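Local atomic coordinates of multidrug resistance protein (Vibrio cholerae, PDB entry 1YC9), a protein that probably serves as the outer-membrane channel of a multidrug efflux system, a trimeric outer membrane factor that carries toxic compounds out of the cell. Residues A121-T126 with A272-G277; S193-V198 with A396-V401; V360-A365 with F423-A428. The protein carries 1 engineered substitution. All blocks are in the same frame, centred on the assembly; numbering follows the deposited sequence.

Contact 1: residues A121-T126 with A272-G277; sequences AVVAAT and AAQQVG
V123 lays its CG1 methyl against the aliphatic part of Q274, 3.5 Å from Q274 CG, the two side chains crossing at a slant. That methyl stands trans to the backbone N of its own residue (chi1 177°), while in Q274 chi1 brings CG to the valine branch and the bend at chi2 (-55°) lays CD beside it. Next to this pair the backbones come closest: A124 CB meets Q274 CB at 3.9 Å, and the CA atoms of A124 and Q274 are 5.7 Å apart. Q275 adds a lighter touch, its CG 4.2 Å from A124 CB. No hydrogen bond crosses between the segments, so the evidence is for van der Waals packing alone, with the small A124 side chain permitting the near approach. The outer shell is formed by other helices: A125 is turned to F62 and A66 of helix 47-67, and A272 and V276 to Y338 of helix 326-391. The local axes approach to 8.3 Å with 164° between their directions. This is nearly antiparallel, alanine-rich helix packing, here joining helices 117-183 and 260-281 in the alpha-helical barrel of the outer membrane factor fold.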
ATOM      1  N   ALA A 121       1.981 -30.316   7.184  1.00 19.38           N
ATOM      2  CA  ALA A 121       2.099 -29.535   5.953  1.00 19.36           C
ATOM      3  C   ALA A 121       0.756 -29.451   5.275  1.00 20.56           C
ATOM      4  O   ALA A 121       0.336 -28.378   4.830  1.00 19.52           O
ATOM      5  CB  ALA A 121       3.105 -30.134   5.047  1.00 21.17           C
ATOM      6  N   VAL A 122       0.047 -30.572   5.248  1.00 19.71           N
ATOM      7  CA  VAL A 122      -1.270 -30.534   4.628  1.00 21.49           C
ATOM      8  C   VAL A 122      -2.268 -29.766   5.463  1.00 20.36           C
ATOM      9  O   VAL A 122      -3.018 -28.993   4.903  1.00 21.93           O
ATOM     10  CB  VAL A 122      -1.772 -31.942   4.284  1.00 19.98           C
ATOM     11  CG1 VAL A 122      -3.166 -31.894   3.699  1.00 23.68           C
ATOM     12  CG2 VAL A 122      -0.795 -32.568   3.386  1.00 21.59           C
ATOM     13  N   VAL A 123      -2.232 -29.892   6.782  1.00 20.20           N
ATOM     14  CA  VAL A 123      -3.074 -29.066   7.632  1.00 21.24           C
ATOM     15  C   VAL A 123      -2.843 -27.557   7.473  1.00 20.72           C
ATOM     16  O   VAL A 123      -3.785 -26.773   7.430  1.00 20.91           O
ATOM     17  CB  VAL A 123      -2.951 -29.443   9.107  1.00 21.22           C
ATOM     18  CG1 VAL A 123      -3.773 -28.508   9.946  1.00 22.54           C
ATOM     19  CG2 VAL A 123      -3.451 -30.891   9.297  1.00 23.53           C
ATOM     20  N   ALA A 124      -1.583 -27.193   7.316  1.00 19.77           N
ATOM     21  CA  ALA A 124      -1.217 -25.822   7.061  1.00 18.99           C
ATOM     22  C   ALA A 124      -1.792 -25.356   5.742  1.00 19.04           C
ATOM     23  O   ALA A 124      -2.393 -24.307   5.676  1.00 17.71           O
ATOM     24  CB  ALA A 124       0.307 -25.673   7.074  1.00 18.73           C
ATOM     25  N   ALA A 125      -1.682 -26.195   4.716  1.00 17.99           N
ATOM     26  CA  ALA A 125      -2.176 -25.814   3.398  1.00 18.94           C
ATOM     27  C   ALA A 125      -3.733 -25.719   3.346  1.00 18.81           C
ATOM     28  O   ALA A 125      -4.297 -24.851   2.667  1.00 18.34           O
ATOM     29  CB  ALA A 125      -1.694 -26.818   2.372  1.00 21.11           C
ATOM     30  N   THR A 126      -4.399 -26.605   4.038  1.00 18.70           N
ATOM     31  CA  THR A 126      -5.845 -26.580   4.078  1.00 21.20           C
ATOM     32  C   THR A 126      -6.359 -25.425   4.945  1.00 19.80           C
ATOM     33  O   THR A 126      -7.443 -24.906   4.706  1.00 18.33           O
ATOM     34  CB  THR A 126      -6.419 -27.897   4.590  1.00 21.08           C
ATOM     35  OG1 THR A 126      -5.930 -28.177   5.900  1.00 28.07           O
ATOM     36  CG2 THR A 126      -5.943 -29.036   3.757  1.00 22.28           C
ATOM     37  N   ALA A 272       0.347 -21.302  10.574  1.00 19.97           N
ATOM     38  CA  ALA A 272       1.661 -20.979  11.200  1.00 19.24           C
ATOM     39  C   ALA A 272       2.036 -21.910  12.336  1.00 19.18           C
ATOM     40  O   ALA A 272       3.187 -22.298  12.445  1.00 19.11           O
ATOM     41  CB  ALA A 272       1.717 -19.505  11.647  1.00 19.97           C
ATOM     42  N   ALA A 273       1.084 -22.266  13.202  1.00 17.21           N
ATOM     43  CA  ALA A 273       1.294 -23.196  14.274  1.00 18.27           C
ATOM     44  C   ALA A 273       1.762 -24.538  13.734  1.00 18.38           C
ATOM     45  O   ALA A 273       2.676 -25.144  14.249  1.00 19.42           O
ATOM     46  CB  ALA A 273      -0.031 -23.372  15.105  1.00 18.32           C
ATOM     47  N   GLN A 274       1.114 -25.009  12.674  1.00 19.44           N
ATOM     48  CA  GLN A 274       1.468 -26.271  12.028  1.00 19.02           C
ATOM     49  C   GLN A 274       2.889 -26.204  11.472  1.00 19.71           C
ATOM     50  O   GLN A 274       3.618 -27.200  11.514  1.00 18.19           O
ATOM     51  CB  GLN A 274       0.520 -26.573  10.858  1.00 18.43           C
ATOM     52  CG  GLN A 274      -0.963 -26.951  11.256  1.00 19.93           C
ATOM     53  CD  GLN A 274      -1.050 -28.112  12.218  1.00 21.27           C
ATOM     54  OE1 GLN A 274      -1.813 -28.085  13.175  1.00 24.71           O
ATOM     55  NE2 GLN A 274      -0.298 -29.133  11.956  1.00 19.66           N
ATOM     56  N   GLN A 275       3.250 -25.054  10.906  1.00 20.14           N
ATOM     57  CA  GLN A 275       4.593 -24.845  10.375  1.00 20.26           C
ATOM     58  C   GLN A 275       5.677 -24.891  11.480  1.00 19.64           C
ATOM     59  O   GLN A 275       6.819 -25.283  11.204  1.00 18.82           O
ATOM     60  CB  GLN A 275       4.666 -23.583   9.518  1.00 22.30           C
ATOM     61  CG  GLN A 275       3.798 -23.688   8.287  1.00 25.53           C
ATOM     62  CD  GLN A 275       3.550 -22.393   7.535  1.00 33.41           C
ATOM     63  OE1 GLN A 275       3.125 -22.445   6.372  1.00 40.39           O
ATOM     64  NE2 GLN A 275       3.736 -21.255   8.178  1.00 34.80           N
ATOM     65  N   VAL A 276       5.325 -24.518  12.698  1.00 20.10           N
ATOM     66  CA  VAL A 276       6.207 -24.665  13.838  1.00 19.43           C
ATOM     67  C   VAL A 276       6.397 -26.153  14.053  1.00 20.71           C
ATOM     68  O   VAL A 276       7.516 -26.625  14.303  1.00 19.93           O
ATOM     69  CB  VAL A 276       5.683 -23.942  15.123  1.00 20.50           C
ATOM     70  CG1 VAL A 276       6.484 -24.318  16.335  1.00 22.33           C
ATOM     71  CG2 VAL A 276       5.668 -22.462  14.930  1.00 18.94           C
ATOM     72  N   GLY A 277       5.292 -26.922  13.975  1.00 20.59           N
ATOM     73  CA  GLY A 277       5.419 -28.346  14.084  1.00 20.59           C
ATOM     74  C   GLY A 277       6.317 -28.984  13.035  1.00 19.10           C
ATOM     75  O   GLY A 277       7.058 -29.894  13.360  1.00 20.92           O
TER

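Contact 2: residues S193-V198 with A396-V401; sequences SQAKAV and ATYLDV
Y398 reaches from the start of helix 398-433 to helix 189-223, a helix-to-helix contact of the long alpha-helical barrel found in outer membrane factors. The tight part is the phenol end: Y398 OH is 3.2 Å from A195 CA, a van der Waals contact, and A195 CB lies 3.7 Å from Y398 CZ. Q194 comes in at the CE2 flank, from the same side of the ring plane as A195, through its CB and CG methylenes, CB standing 3.9 Å from Y398 CE2; its NE2 makes a weak hydrogen bond to S407 OG of the second subunit. The tyrosine CG is anti to the backbone N (chi1 166°), which carries the ring across the gap between backbones whose nearest CA atoms, those of A195 and Y398, remain 8.6 Å apart. L178 of helix 117-183 and Y391 of helix 326-391 also touch the Y398 side chain. The looser side is the turn before the helix, where the exposed T397 forms a capping box with D400, although the bond from T397 N to the aspartate is weak. Around the trimer axis, L399 packs on L399 of both other subunits. In the firmer capping bond, D400 N donates to T397 OG1 over 3.3 Å at an N-H...O angle of 153°.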
ATOM      1  N   SER A 193     -25.790  44.573  -7.165  1.00 27.64           N
ATOM      2  CA  SER A 193     -24.549  43.957  -7.607  1.00 28.79           C
ATOM      3  C   SER A 193     -24.204  42.776  -6.669  1.00 28.89           C
ATOM      4  O   SER A 193     -23.773  41.733  -7.122  1.00 28.50           O
ATOM      5  CB  SER A 193     -23.408  44.956  -7.635  1.00 28.42           C
ATOM      6  OG  SER A 193     -23.655  45.974  -8.608  1.00 30.63           O
ATOM      7  N   GLN A 194     -24.455  42.962  -5.390  1.00 29.30           N
ATOM      8  CA  GLN A 194     -24.199  41.937  -4.386  1.00 29.23           C
ATOM      9  C   GLN A 194     -25.065  40.737  -4.648  1.00 29.18           C
ATOM     10  O   GLN A 194     -24.563  39.597  -4.613  1.00 29.35           O
ATOM     11  CB  GLN A 194     -24.430  42.487  -2.994  1.00 29.51           C
ATOM     12  CG  GLN A 194     -23.827  41.624  -1.881  1.00 31.10           C
ATOM     13  CD  GLN A 194     -22.332  41.635  -1.890  1.00 32.91           C
ATOM     14  OE1 GLN A 194     -21.737  42.546  -1.383  1.00 36.04           O
ATOM     15  NE2 GLN A 194     -21.719  40.614  -2.494  1.00 37.20           N
ATOM     16  N   ALA A 195     -26.320  40.978  -4.976  1.00 28.07           N
ATOM     17  CA  ALA A 195     -27.282  39.926  -5.216  1.00 27.43           C
ATOM     18  C   ALA A 195     -26.940  39.143  -6.446  1.00 26.80           C
ATOM     19  O   ALA A 195     -27.144  37.914  -6.505  1.00 25.14           O
ATOM     20  CB  ALA A 195     -28.683  40.477  -5.303  1.00 28.03           C
ATOM     21  N   LYS A 196     -26.442  39.847  -7.462  1.00 26.01           N
ATOM     22  CA  LYS A 196     -25.991  39.182  -8.666  1.00 25.63           C
ATOM     23  C   LYS A 196     -24.722  38.345  -8.390  1.00 24.69           C
ATOM     24  O   LYS A 196     -24.590  37.269  -8.936  1.00 24.58           O
ATOM     25  CB  LYS A 196     -25.762  40.203  -9.774  1.00 25.56           C
ATOM     26  CG  LYS A 196     -27.047  40.806 -10.258  1.00 29.66           C
ATOM     27  CD  LYS A 196     -26.763  41.963 -11.260  1.00 33.95           C
ATOM     28  CE  LYS A 196     -28.036  42.364 -11.973  1.00 37.59           C
ATOM     29  NZ  LYS A 196     -28.371  41.388 -13.030  1.00 41.33           N
ATOM     30  N   ALA A 197     -23.865  38.822  -7.501  1.00 24.75           N
ATOM     31  CA  ALA A 197     -22.647  38.117  -7.130  1.00 25.94           C
ATOM     32  C   ALA A 197     -23.040  36.823  -6.374  1.00 25.94           C
ATOM     33  O   ALA A 197     -22.560  35.711  -6.724  1.00 24.88           O
ATOM     34  CB  ALA A 197     -21.785  38.969  -6.288  1.00 26.13           C
ATOM     35  N   VAL A 198     -23.984  36.966  -5.453  1.00 25.60           N
ATOM     36  CA  VAL A 198     -24.538  35.813  -4.727  1.00 26.80           C
ATOM     37  C   VAL A 198     -25.103  34.779  -5.704  1.00 26.61           C
ATOM     38  O   VAL A 198     -24.761  33.580  -5.607  1.00 26.26           O
ATOM     39  CB  VAL A 198     -25.601  36.243  -3.671  1.00 27.79           C
ATOM     40  CG1 VAL A 198     -26.374  35.019  -3.101  1.00 27.91           C
ATOM     41  CG2 VAL A 198     -24.950  36.975  -2.541  1.00 28.74           C
ATOM     42  N   ALA A 396     -36.760  46.433   6.282  1.00 51.24           N
ATOM     43  CA  ALA A 396     -35.443  45.830   6.446  1.00 50.22           C
ATOM     44  C   ALA A 396     -34.600  46.014   5.189  1.00 48.72           C
ATOM     45  O   ALA A 396     -35.135  46.158   4.087  1.00 47.91           O
ATOM     46  CB  ALA A 396     -35.593  44.363   6.729  1.00 50.30           C
ATOM     47  N   THR A 397     -33.286  45.974   5.378  1.00 47.03           N
ATOM     48  CA  THR A 397     -32.343  46.010   4.265  1.00 45.98           C
ATOM     49  C   THR A 397     -32.223  44.690   3.462  1.00 43.89           C
ATOM     50  O   THR A 397     -32.707  43.611   3.863  1.00 42.48           O
ATOM     51  CB  THR A 397     -30.978  46.345   4.758  1.00 46.02           C
ATOM     52  OG1 THR A 397     -30.538  45.289   5.614  1.00 47.20           O
ATOM     53  CG2 THR A 397     -31.007  47.587   5.640  1.00 48.08           C
ATOM     54  N   TYR A 398     -31.558  44.813   2.312  1.00 41.13           N
ATOM     55  CA  TYR A 398     -31.179  43.656   1.523  1.00 39.12           C
ATOM     56  C   TYR A 398     -30.204  42.805   2.355  1.00 37.40           C
ATOM     57  O   TYR A 398     -30.280  41.601   2.326  1.00 36.28           O
ATOM     58  CB  TYR A 398     -30.508  44.065   0.197  1.00 39.58           C
ATOM     59  CG  TYR A 398     -29.824  42.880  -0.458  1.00 37.07           C
ATOM     60  CD1 TYR A 398     -30.561  41.756  -0.829  1.00 37.32           C
ATOM     61  CD2 TYR A 398     -28.456  42.862  -0.639  1.00 34.79           C
ATOM     62  CE1 TYR A 398     -29.936  40.631  -1.383  1.00 36.55           C
ATOM     63  CE2 TYR A 398     -27.819  41.758  -1.199  1.00 34.51           C
ATOM     64  CZ  TYR A 398     -28.559  40.651  -1.565  1.00 36.67           C
ATOM     65  OH  TYR A 398     -27.914  39.556  -2.119  1.00 38.05           O
ATOM     66  N   LEU A 399     -29.305  43.444   3.081  1.00 35.30           N
ATOM     67  CA  LEU A 399     -28.338  42.739   3.897  1.00 35.52           C
ATOM     68  C   LEU A 399     -28.984  41.708   4.830  1.00 34.57           C
ATOM     69  O   LEU A 399     -28.456  40.610   4.999  1.00 32.33           O
ATOM     70  CB  LEU A 399     -27.570  43.693   4.771  1.00 36.53           C
ATOM     71  CG  LEU A 399     -26.055  43.631   4.760  1.00 38.58           C
ATOM     72  CD1 LEU A 399     -25.562  43.912   6.144  1.00 42.16           C
ATOM     73  CD2 LEU A 399     -25.478  42.316   4.212  1.00 40.96           C
ATOM     74  N   ASP A 400     -30.119  42.063   5.438  1.00 32.46           N
ATOM     75  CA  ASP A 400     -30.798  41.108   6.306  1.00 31.84           C
ATOM     76  C   ASP A 400     -31.220  39.895   5.534  1.00 29.64           C
ATOM     77  O   ASP A 400     -31.139  38.771   6.030  1.00 28.53           O
ATOM     78  CB  ASP A 400     -31.993  41.727   7.018  1.00 32.60           C
ATOM     79  CG  ASP A 400     -31.618  42.923   7.806  1.00 34.89           C
ATOM     80  OD1 ASP A 400     -30.576  42.921   8.506  1.00 37.68           O
ATOM     81  OD2 ASP A 400     -32.310  43.954   7.778  1.00 44.02           O
ATOM     82  N   VAL A 401     -31.680  40.122   4.305  1.00 28.12           N
ATOM     83  CA  VAL A 401     -32.057  39.061   3.421  1.00 26.35           C
ATOM     84  C   VAL A 401     -30.830  38.196   3.043  1.00 26.24           C
ATOM     85  O   VAL A 401     -30.891  36.982   3.122  1.00 23.87           O
ATOM     86  CB  VAL A 401     -32.755  39.586   2.184  1.00 26.30           C
ATOM     87  CG1 VAL A 401     -32.949  38.490   1.215  1.00 25.20           C
ATOM     88  CG2 VAL A 401     -34.136  40.237   2.579  1.00 28.87           C
TER

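Contact 3: residues V360-A365 with F423-A428; sequences VTSSQA and FSLDLA
L425 points its forked end at the backbone and side chain of S362, and its two methyls divide the work. CD1 rests against the peptide, 3.6 Å from S362 O, whereas CD2 lies 3.7 Å from S362 CB. The leucine CG is trans to the carbonyl carbon of its own residue (chi1 -74°), and an extended chi2 of 173° sends CD1 outward to the facing helix. S363 is set beside this fork: its OG is 4.0 Å from L425 CB, near the root of the side chain. The closest CA atoms, those of S363 and L425, are 6.5 Å apart, a spacing that one leucine side chain bridges. Neither serine gives a direct hydrogen bond to the opposite segment; S363 OG bonds to V359 O one turn earlier in its helix. A water donates to S363 OG at 2.8 Å and, more weakly, to L425 O at 3.0 Å. L366, next along helix 326-391, also packs on L425; on the far side D426 forms a salt bridge with R244. This is packing of neighbouring helices in the alpha-helical barrel, with S363 onward in a predicted coiled coil. Between these two segments the L425 side chain carries the direct contact, the polar link found between them is a water bridge, weak on its L425 O side, and the S362 hydroxyl also bonds to E211 of the third subunit.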
ATOM      1  N   VAL A 360     -21.270   2.449  16.282  1.00 24.39           N
ATOM      2  CA  VAL A 360     -22.140   2.658  17.437  1.00 25.16           C
ATOM      3  C   VAL A 360     -22.057   4.105  17.917  1.00 24.31           C
ATOM      4  O   VAL A 360     -23.067   4.787  18.094  1.00 23.56           O
ATOM      5  CB  VAL A 360     -21.777   1.730  18.635  1.00 25.15           C
ATOM      6  CG1 VAL A 360     -22.550   2.122  19.894  1.00 27.21           C
ATOM      7  CG2 VAL A 360     -22.024   0.256  18.294  1.00 26.31           C
ATOM      8  N   THR A 361     -20.845   4.602  18.072  1.00 23.01           N
ATOM      9  CA  THR A 361     -20.657   5.975  18.479  1.00 22.88           C
ATOM     10  C   THR A 361     -21.379   6.926  17.550  1.00 21.91           C
ATOM     11  O   THR A 361     -22.117   7.804  17.996  1.00 21.81           O
ATOM     12  CB  THR A 361     -19.149   6.297  18.510  1.00 22.30           C
ATOM     13  OG1 THR A 361     -18.567   5.655  19.654  1.00 22.79           O
ATOM     14  CG2 THR A 361     -18.915   7.743  18.712  1.00 24.19           C
ATOM     15  N   SER A 362     -21.193   6.748  16.255  1.00 21.65           N
ATOM     16  CA  SER A 362     -21.696   7.702  15.321  1.00 21.38           C
ATOM     17  C   SER A 362     -23.223   7.546  15.139  1.00 21.76           C
ATOM     18  O   SER A 362     -23.932   8.534  14.944  1.00 21.15           O
ATOM     19  CB  SER A 362     -20.974   7.590  13.992  1.00 21.90           C
ATOM     20  OG  SER A 362     -19.581   7.916  14.146  1.00 20.94           O
ATOM     21  N   SER A 363     -23.666   6.313  15.173  1.00 22.83           N
ATOM     22  CA  SER A 363     -25.088   6.008  15.068  1.00 24.85           C
ATOM     23  C   SER A 363     -25.851   6.649  16.219  1.00 25.09           C
ATOM     24  O   SER A 363     -26.881   7.277  15.995  1.00 26.86           O
ATOM     25  CB  SER A 363     -25.294   4.488  14.982  1.00 25.03           C
ATOM     26  OG  SER A 363     -24.728   4.075  13.758  1.00 28.54           O
ATOM     27  N   GLN A 364     -25.342   6.508  17.427  1.00 24.91           N
ATOM     28  CA  GLN A 364     -25.945   7.106  18.612  1.00 26.55           C
ATOM     29  C   GLN A 364     -25.907   8.651  18.596  1.00 26.11           C
ATOM     30  O   GLN A 364     -26.809   9.309  19.102  1.00 26.82           O
ATOM     31  CB  GLN A 364     -25.257   6.607  19.874  1.00 26.45           C
ATOM     32  CG  GLN A 364     -25.498   5.089  20.114  1.00 30.57           C
ATOM     33  CD  GLN A 364     -24.913   4.573  21.436  1.00 35.66           C
ATOM     34  OE1 GLN A 364     -25.490   3.675  22.045  1.00 44.30           O
ATOM     35  NE2 GLN A 364     -23.799   5.143  21.882  1.00 39.16           N
ATOM     36  N   ALA A 365     -24.845   9.228  18.060  1.00 24.18           N
ATOM     37  CA  ALA A 365     -24.775  10.688  17.937  1.00 23.23           C
ATOM     38  C   ALA A 365     -25.684  11.311  16.854  1.00 21.26           C
ATOM     39  O   ALA A 365     -25.983  12.505  16.935  1.00 22.84           O
ATOM     40  CB  ALA A 365     -23.326  11.120  17.708  1.00 21.87           C
ATOM     41  N   PHE A 423     -27.600   6.862   5.937  1.00 22.30           N
ATOM     42  CA  PHE A 423     -27.388   5.790   4.991  1.00 22.69           C
ATOM     43  C   PHE A 423     -25.954   5.264   5.097  1.00 22.66           C
ATOM     44  O   PHE A 423     -25.759   4.060   5.217  1.00 22.50           O
ATOM     45  CB  PHE A 423     -27.723   6.261   3.593  1.00 23.01           C
ATOM     46  CG  PHE A 423     -27.597   5.212   2.495  1.00 23.40           C
ATOM     47  CD1 PHE A 423     -27.819   3.856   2.708  1.00 21.07           C
ATOM     48  CD2 PHE A 423     -27.247   5.617   1.220  1.00 23.00           C
ATOM     49  CE1 PHE A 423     -27.753   2.945   1.657  1.00 20.73           C
ATOM     50  CE2 PHE A 423     -27.138   4.715   0.161  1.00 22.09           C
ATOM     51  CZ  PHE A 423     -27.368   3.355   0.384  1.00 22.70           C
ATOM     52  N   SER A 424     -24.971   6.172   5.127  1.00 21.58           N
ATOM     53  CA  SER A 424     -23.585   5.795   5.246  1.00 21.73           C
ATOM     54  C   SER A 424     -23.298   4.984   6.470  1.00 21.10           C
ATOM     55  O   SER A 424     -22.533   4.013   6.390  1.00 22.49           O
ATOM     56  CB  SER A 424     -22.689   7.040   5.198  1.00 21.51           C
ATOM     57  OG  SER A 424     -22.734   7.558   3.857  1.00 22.66           O
ATOM     58  N   LEU A 425     -23.897   5.369   7.585  1.00 21.51           N
ATOM     59  CA  LEU A 425     -23.736   4.641   8.849  1.00 20.94           C
ATOM     60  C   LEU A 425     -24.374   3.268   8.820  1.00 21.71           C
ATOM     61  O   LEU A 425     -23.882   2.332   9.484  1.00 22.82           O
ATOM     62  CB  LEU A 425     -24.228   5.445  10.043  1.00 22.12           C
ATOM     63  CG  LEU A 425     -23.268   6.577  10.393  1.00 22.73           C
ATOM     64  CD1 LEU A 425     -23.894   7.443  11.477  1.00 22.31           C
ATOM     65  CD2 LEU A 425     -21.860   6.035  10.791  1.00 23.63           C
ATOM     66  N   ASP A 426     -25.482   3.139   8.104  1.00 21.73           N
ATOM     67  CA  ASP A 426     -26.102   1.833   7.979  1.00 22.06           C
ATOM     68  C   ASP A 426     -25.149   0.950   7.204  1.00 21.26           C
ATOM     69  O   ASP A 426     -24.942  -0.216   7.530  1.00 21.36           O
ATOM     70  CB  ASP A 426     -27.480   1.914   7.308  1.00 23.04           C
ATOM     71  CG  ASP A 426     -28.323   0.686   7.604  1.00 24.87           C
ATOM     72  OD1 ASP A 426     -28.535   0.418   8.804  1.00 29.17           O
ATOM     73  OD2 ASP A 426     -28.747  -0.065   6.714  1.00 27.73           O
ATOM     74  N   LEU A 427     -24.578   1.480   6.117  1.00 20.72           N
ATOM     75  CA  LEU A 427     -23.598   0.730   5.373  1.00 21.28           C
ATOM     76  C   LEU A 427     -22.351   0.420   6.187  1.00 21.21           C
ATOM     77  O   LEU A 427     -21.784  -0.651   6.053  1.00 22.73           O
ATOM     78  CB  LEU A 427     -23.233   1.450   4.063  1.00 21.21           C
ATOM     79  CG  LEU A 427     -24.352   1.721   3.067  1.00 19.64           C
ATOM     80  CD1 LEU A 427     -23.808   2.671   1.930  1.00 20.72           C
ATOM     81  CD2 LEU A 427     -24.841   0.419   2.449  1.00 21.88           C
ATOM     82  N   ALA A 428     -21.905   1.347   7.028  1.00 21.84           N
ATOM     83  CA  ALA A 428     -20.748   1.142   7.893  1.00 21.77           C
ATOM     84  C   ALA A 428     -21.004   0.000   8.894  1.00 21.98           C
ATOM     85  O   ALA A 428     -20.112  -0.767   9.256  1.00 20.67           O
ATOM     86  CB  ALA A 428     -20.459   2.366   8.650  1.00 22.35           C
TER
HETATM   87  O   HOH W   1     -25.547   2.186  11.918  1.00 37.91           O

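In the fold
The three contacts are spread along the elongated helical part of the chain. Contact 1 and contact 2 lie on opposite sides of the chain's centre, their own centres 74 Å apart, and contact 3 falls between them, 40 Å from contact 1 and 39 Å from contact 2. Contacts 2 and 3 share helix 398-433, and both reach the third subunit; no other chain touches contact 1. In sequence, contact 1 closes before contact 3 opens, while the segments of contact 2 alternate with those of each other contact. Pairings between distant parts of the sequence therefore recur along the barrel, consistent with a long conduit built from three subunits.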